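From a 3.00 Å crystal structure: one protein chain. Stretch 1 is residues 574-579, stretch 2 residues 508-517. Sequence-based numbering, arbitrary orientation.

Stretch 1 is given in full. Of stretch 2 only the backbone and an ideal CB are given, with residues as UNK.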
ATOM      1  N   GLN A 574     -19.104  -7.974  -8.987  1.00 38.48           N
ATOM      2  CA  GLN A 574     -20.353  -7.676  -8.290  1.00 39.46           C
ATOM      3  C   GLN A 574     -20.401  -8.229  -6.872  1.00 39.94           C
ATOM      4  O   GLN A 574     -19.732  -9.204  -6.548  1.00 39.80           O
ATOM      5  CB  GLN A 574     -21.549  -8.212  -9.083  1.00 39.53           C
ATOM      6  CG  GLN A 574     -21.844  -7.455 -10.361  1.00 39.82           C
ATOM      7  CD  GLN A 574     -21.926  -5.966 -10.137  1.00 39.63           C
ATOM      8  OE1 GLN A 574     -20.907  -5.284 -10.117  1.00 39.28           O
ATOM      9  NE2 GLN A 574     -23.139  -5.452  -9.953  1.00 40.05           N
ATOM     10  N   CYS A 575     -21.220  -7.596  -6.041  1.00 40.93           N
ATOM     11  CA  CYS A 575     -21.379  -7.982  -4.653  1.00 41.79           C
ATOM     12  C   CYS A 575     -22.869  -8.112  -4.314  1.00 42.20           C
ATOM     13  O   CYS A 575     -23.419  -7.311  -3.562  1.00 42.22           O
ATOM     14  CB  CYS A 575     -20.720  -6.930  -3.768  1.00 41.84           C
ATOM     15  SG  CYS A 575     -20.741  -7.302  -2.028  1.00 43.24           S
ATOM     16  N   PRO A 576     -23.541  -9.133  -4.872  1.00 42.64           N
ATOM     17  CA  PRO A 576     -24.970  -9.386  -4.642  1.00 42.99           C
ATOM     18  C   PRO A 576     -25.362  -9.420  -3.170  1.00 43.31           C
ATOM     19  O   PRO A 576     -26.388  -8.868  -2.785  1.00 43.35           O
ATOM     20  CB  PRO A 576     -25.195 -10.731  -5.319  1.00 43.22           C
ATOM     21  CG  PRO A 576     -24.202 -10.706  -6.438  1.00 43.20           C
ATOM     22  CD  PRO A 576     -22.971 -10.154  -5.768  1.00 42.81           C
ATOM     23  N   VAL A 577     -24.543 -10.078  -2.353  1.00 43.62           N
ATOM     24  CA  VAL A 577     -24.802 -10.182  -0.916  1.00 43.94           C
ATOM     25  C   VAL A 577     -25.478  -8.923  -0.406  1.00 43.94           C
ATOM     26  O   VAL A 577     -26.437  -8.988   0.359  1.00 44.14           O
ATOM     27  CB  VAL A 577     -23.501 -10.374  -0.107  1.00 44.08           C
ATOM     28  CG1 VAL A 577     -23.818 -10.397   1.376  1.00 44.03           C
ATOM     29  CG2 VAL A 577     -22.804 -11.668  -0.529  1.00 44.50           C
ATOM     30  N   LEU A 578     -24.974  -7.775  -0.838  1.00 44.05           N
ATOM     31  CA  LEU A 578     -25.540  -6.506  -0.413  1.00 44.10           C
ATOM     32  C   LEU A 578     -26.391  -5.894  -1.509  1.00 44.39           C
ATOM     33  O   LEU A 578     -27.614  -5.978  -1.490  1.00 44.21           O
ATOM     34  CB  LEU A 578     -24.427  -5.529  -0.025  1.00 44.08           C
ATOM     35  CG  LEU A 578     -23.546  -5.903   1.168  1.00 44.12           C
ATOM     36  CD1 LEU A 578     -22.442  -4.871   1.326  1.00 43.84           C
ATOM     37  CD2 LEU A 578     -24.383  -5.984   2.430  1.00 44.77           C
ATOM     38  N   TYR A 579     -25.725  -5.283  -2.474  1.00 44.97           N
ATOM     39  CA  TYR A 579     -26.402  -4.634  -3.578  1.00 45.51           C
ATOM     40  C   TYR A 579     -27.386  -5.532  -4.305  1.00 46.34           C
ATOM     41  O   TYR A 579     -28.531  -5.142  -4.537  1.00 46.34           O
ATOM     42  CB  TYR A 579     -25.351  -4.068  -4.527  1.00 45.09           C
ATOM     43  CG  TYR A 579     -24.542  -3.000  -3.833  1.00 44.57           C
ATOM     44  CD1 TYR A 579     -25.140  -1.796  -3.456  1.00 44.48           C
ATOM     45  CD2 TYR A 579     -23.212  -3.219  -3.466  1.00 44.31           C
ATOM     46  CE1 TYR A 579     -24.443  -0.836  -2.730  1.00 44.42           C
ATOM     47  CE2 TYR A 579     -22.500  -2.261  -2.733  1.00 44.06           C
ATOM     48  CZ  TYR A 579     -23.124  -1.072  -2.369  1.00 44.16           C
ATOM     49  OH  TYR A 579     -22.439  -0.105  -1.661  1.00 43.62           O
ATOM     50  N   UNK A 508     -32.686  -5.146   7.765  1.00 30.48           N
ATOM     51  CA  UNK A 508     -32.147  -6.436   7.336  1.00 31.33           C
ATOM     52  C   UNK A 508     -30.929  -6.258   6.442  1.00 30.51           C
ATOM     53  O   UNK A 508     -30.121  -7.173   6.289  1.00 30.40           O
ATOM     54  CB  UNK A 508     -33.219  -7.244   6.602  1.00 31.33           C
ATOM     55  N   UNK A 509     -30.798  -5.075   5.856  1.00 30.16           N
ATOM     56  CA  UNK A 509     -29.659  -4.793   5.005  1.00 29.80           C
ATOM     57  C   UNK A 509     -28.521  -4.266   5.873  1.00 30.07           C
ATOM     58  O   UNK A 509     -27.367  -4.657   5.705  1.00 29.99           O
ATOM     59  CB  UNK A 509     -30.026  -3.793   3.907  1.00 29.80           C
ATOM     60  N   UNK A 510     -28.846  -3.375   6.804  1.00 30.60           N
ATOM     61  CA  UNK A 510     -27.823  -2.826   7.671  1.00 30.92           C
ATOM     62  C   UNK A 510     -27.245  -3.925   8.531  1.00 31.26           C
ATOM     63  O   UNK A 510     -26.045  -4.005   8.754  1.00 31.46           O
ATOM     64  CB  UNK A 510     -28.385  -1.699   8.539  1.00 30.92           C
ATOM     65  N   UNK A 511     -28.118  -4.790   9.012  1.00 31.68           N
ATOM     66  CA  UNK A 511     -27.702  -5.890   9.847  1.00 31.97           C
ATOM     67  C   UNK A 511     -26.899  -6.857   8.990  1.00 32.44           C
ATOM     68  O   UNK A 511     -26.082  -7.615   9.497  1.00 32.26           O
ATOM     69  CB  UNK A 511     -28.903  -6.581  10.495  1.00 31.97           C
ATOM     70  N   UNK A 512     -27.143  -6.821   7.686  1.00 33.46           N
ATOM     71  CA  UNK A 512     -26.462  -7.699   6.733  1.00 34.45           C
ATOM     72  C   UNK A 512     -24.999  -7.283   6.597  1.00 34.69           C
ATOM     73  O   UNK A 512     -24.095  -8.123   6.560  1.00 34.86           O
ATOM     74  CB  UNK A 512     -27.157  -7.665   5.370  1.00 34.45           C
ATOM     75  N   UNK A 513     -24.780  -5.973   6.526  1.00 35.03           N
ATOM     76  CA  UNK A 513     -23.443  -5.407   6.400  1.00 35.43           C
ATOM     77  C   UNK A 513     -22.637  -5.693   7.662  1.00 36.42           C
ATOM     78  O   UNK A 513     -21.524  -6.203   7.595  1.00 36.52           O
ATOM     79  CB  UNK A 513     -23.514  -3.901   6.137  1.00 35.43           C
ATOM     80  N   UNK A 514     -23.210  -5.353   8.808  1.00 37.63           N
ATOM     81  CA  UNK A 514     -22.565  -5.563  10.092  1.00 38.95           C
ATOM     82  C   UNK A 514     -22.011  -6.980  10.231  1.00 39.86           C
ATOM     83  O   UNK A 514     -21.035  -7.206  10.949  1.00 39.81           O
ATOM     84  CB  UNK A 514     -23.553  -5.275  11.224  1.00 38.95           C
ATOM     85  N   UNK A 515     -22.639  -7.923   9.530  1.00 41.28           N
ATOM     86  CA  UNK A 515     -22.245  -9.331   9.579  1.00 42.52           C
ATOM     87  C   UNK A 515     -21.059  -9.730   8.700  1.00 43.12           C
ATOM     88  O   UNK A 515     -20.078 -10.285   9.206  1.00 43.10           O
ATOM     89  CB  UNK A 515     -23.448 -10.189   9.183  1.00 42.52           C
ATOM     90  N   UNK A 516     -21.144  -9.474   7.395  1.00 44.07           N
ATOM     91  CA  UNK A 516     -20.053  -9.846   6.490  1.00 45.16           C
ATOM     92  C   UNK A 516     -18.799  -9.018   6.729  1.00 45.63           C
ATOM     93  O   UNK A 516     -17.783  -9.225   6.077  1.00 45.53           O
ATOM     94  CB  UNK A 516     -20.500  -9.690   5.035  1.00 45.16           C
ATOM     95  N   UNK A 517     -18.881  -8.081   7.667  1.00 46.78           N
ATOM     96  CA  UNK A 517     -17.749  -7.237   8.030  1.00 47.64           C
ATOM     97  C   UNK A 517     -17.198  -7.733   9.369  1.00 48.12           C
ATOM     98  O   UNK A 517     -16.327  -7.107   9.971  1.00 47.99           O
ATOM     99  CB  UNK A 517     -18.156  -5.764   8.108  1.00 47.64           C
TER

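Residues 508 to 516 are helical, continuing a helix that begins earlier in the chain, while stretch 1 has no regular secondary structure; the nearest CA atoms across the stretches are those of Leu 578 and position 509. Positions 509, 512, 513 and 516, spaced three or four residues apart along one side of the helix, contact stretch 1 and are the ones worth attention.

At position 508 the ideal CB has nothing of stretch 1 within 5.5 Å, so the backbone permits almost any helix-compatible residue. The deposited residue is Arg 508, which makes no contact with stretch 1.

Position 509 is the helix residue whose CA lies nearest that of Leu 578, 7.0 Å from CA to CA, yet its CA-to-CB bond points sideways and the ideal CB has nothing of stretch 1 within 5.5 Å. A short side chain would leave the gap open; a branched or flexible apolar one, such as leucine, isoleucine or methionine, could reach the methyl groups of Leu 578. The residue is Leu 509. With chi1 t and chi2 p, its end comes nearer than its CB, and CD1 of Leu 509 packs against CD2 of Leu 578 at 4.1 Å.

Position 510 points away and position 511 is out of reach, so stretch 1 sets no limit and any residue tolerated in a helix would do. They are Gly 510, which has no side chain, and Ile 511.

Position 512 points toward stretch 1. Its ideal CB lies 4.4 Å from CD2 of Leu 578 and 5.2 Å from O of Val 577, a methyl group and a carbonyl. An aliphatic chain would suit the first, a donor might use the second, and a long side chain with an apolar stem could combine them. Gln 512 supplies such a stem: its CG lies 4.3 Å from CD2 of Leu 578 and 4.1 Å from O of Val 577. No hydrogen bond results, so the contact is one of packing.

At 513 the bond points sideways, but the ideal CB is 4.3 Å from CD2 of Leu 578. Leucine, methionine or an aromatic residue would extend the apolar surface here. Phe 513 presents the edge of its ring to Leu 578: CD1 of Phe 513 lies 4.0 Å from CD1 of Leu 578, which sits near the ring plane.

Positions 514 and 515 are out of reach, so again many residues would serve. Ser 514 turns its hydroxyl back to the helix, OG of Ser 514 donating to O of Gly 510 at 2.9 Å, although the place of OG is less sure; His 515 makes no contact with stretch 1.

Position 516 points toward stretch 1, with its ideal CB 5.0 Å from CG1 of Val 577. Beyond lie Leu 578 and the sulfur of Cys 575, so a long chain is favored: lysine, methionine or arginine could lie along them. Arg 516 covers this surface. CD of Arg 516 is 4.0 Å from CG of Leu 578, NE of Arg 516 is 3.8 Å from CG1 of Val 577, and SG of Cys 575 sits over one face of the guanidinium, 4.2 Å from CZ of Arg 516.

Position 517 is the first to leave helical angles and is out of reach of stretch 1, which sets no preference; a small polar residue can bond back to the last turn. Ser 517 does so, its OG donating to O of Phe 513 at 3.0 Å.

Stretch 2 508-517: RLGIQFSHRS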
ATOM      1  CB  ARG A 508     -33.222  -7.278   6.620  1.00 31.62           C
ATOM      2  CG  ARG A 508     -34.141  -8.055   7.570  1.00 34.35           C
ATOM      3  CD  ARG A 508     -34.978  -9.149   6.875  1.00 38.22           C
ATOM      4  NE  ARG A 508     -36.029  -8.621   6.004  1.00 44.46           N
ATOM      5  CZ  ARG A 508     -35.846  -8.220   4.742  1.00 47.30           C
ATOM      6  NH1 ARG A 508     -34.642  -8.286   4.175  1.00 48.79           N
ATOM      7  NH2 ARG A 508     -36.873  -7.744   4.041  1.00 47.64           N
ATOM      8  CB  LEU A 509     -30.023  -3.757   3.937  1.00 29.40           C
ATOM      9  CG  LEU A 509     -28.852  -3.181   3.117  1.00 28.82           C
ATOM     10  CD1 LEU A 509     -28.079  -4.312   2.463  1.00 29.44           C
ATOM     11  CD2 LEU A 509     -29.367  -2.201   2.063  1.00 29.28           C
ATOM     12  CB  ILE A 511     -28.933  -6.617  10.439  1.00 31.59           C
ATOM     13  CG1 ILE A 511     -28.660  -7.028  11.889  1.00 31.89           C
ATOM     14  CG2 ILE A 511     -29.294  -7.821   9.596  1.00 31.63           C
ATOM     15  CD1 ILE A 511     -27.368  -7.794  12.110  1.00 39.53           C
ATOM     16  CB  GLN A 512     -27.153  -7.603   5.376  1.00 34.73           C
ATOM     17  CG  GLN A 512     -26.924  -8.767   4.420  1.00 36.69           C
ATOM     18  CD  GLN A 512     -27.705 -10.010   4.802  1.00 40.18           C
ATOM     19  OE1 GLN A 512     -27.354 -10.708   5.749  1.00 43.35           O
ATOM     20  NE2 GLN A 512     -28.775 -10.286   4.068  1.00 41.43           N
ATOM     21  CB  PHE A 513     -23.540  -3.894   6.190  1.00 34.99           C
ATOM     22  CG  PHE A 513     -22.208  -3.209   6.070  1.00 33.72           C
ATOM     23  CD1 PHE A 513     -21.418  -3.389   4.936  1.00 32.46           C
ATOM     24  CD2 PHE A 513     -21.737  -2.396   7.094  1.00 32.50           C
ATOM     25  CE1 PHE A 513     -20.188  -2.775   4.821  1.00 31.58           C
ATOM     26  CE2 PHE A 513     -20.510  -1.778   6.992  1.00 31.43           C
ATOM     27  CZ  PHE A 513     -19.730  -1.967   5.849  1.00 31.31           C
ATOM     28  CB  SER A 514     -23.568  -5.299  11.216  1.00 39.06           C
ATOM     29  OG  SER A 514     -24.235  -4.069  11.011  1.00 39.85           O
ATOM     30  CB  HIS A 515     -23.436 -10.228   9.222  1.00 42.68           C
ATOM     31  CG  HIS A 515     -23.098 -11.690   9.168  1.00 44.05           C
ATOM     32  ND1 HIS A 515     -23.677 -12.557   8.262  1.00 45.74           N
ATOM     33  CD2 HIS A 515     -22.235 -12.435   9.899  1.00 45.21           C
ATOM     34  CE1 HIS A 515     -23.182 -13.769   8.436  1.00 46.57           C
ATOM     35  NE2 HIS A 515     -22.304 -13.724   9.422  1.00 46.38           N
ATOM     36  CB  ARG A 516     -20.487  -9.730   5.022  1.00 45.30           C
ATOM     37  CG  ARG A 516     -20.360  -8.351   4.425  1.00 46.54           C
ATOM     38  CD  ARG A 516     -20.961  -8.325   3.033  1.00 47.94           C
ATOM     39  NE  ARG A 516     -20.254  -9.193   2.089  1.00 49.32           N
ATOM     40  CZ  ARG A 516     -19.119  -8.871   1.476  1.00 49.45           C
ATOM     41  NH1 ARG A 516     -18.546  -7.694   1.706  1.00 49.86           N
ATOM     42  NH2 ARG A 516     -18.561  -9.722   0.618  1.00 49.57           N
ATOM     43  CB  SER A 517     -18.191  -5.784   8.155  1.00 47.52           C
ATOM     44  OG  SER A 517     -18.697  -5.315   6.920  1.00 48.10           O
TER
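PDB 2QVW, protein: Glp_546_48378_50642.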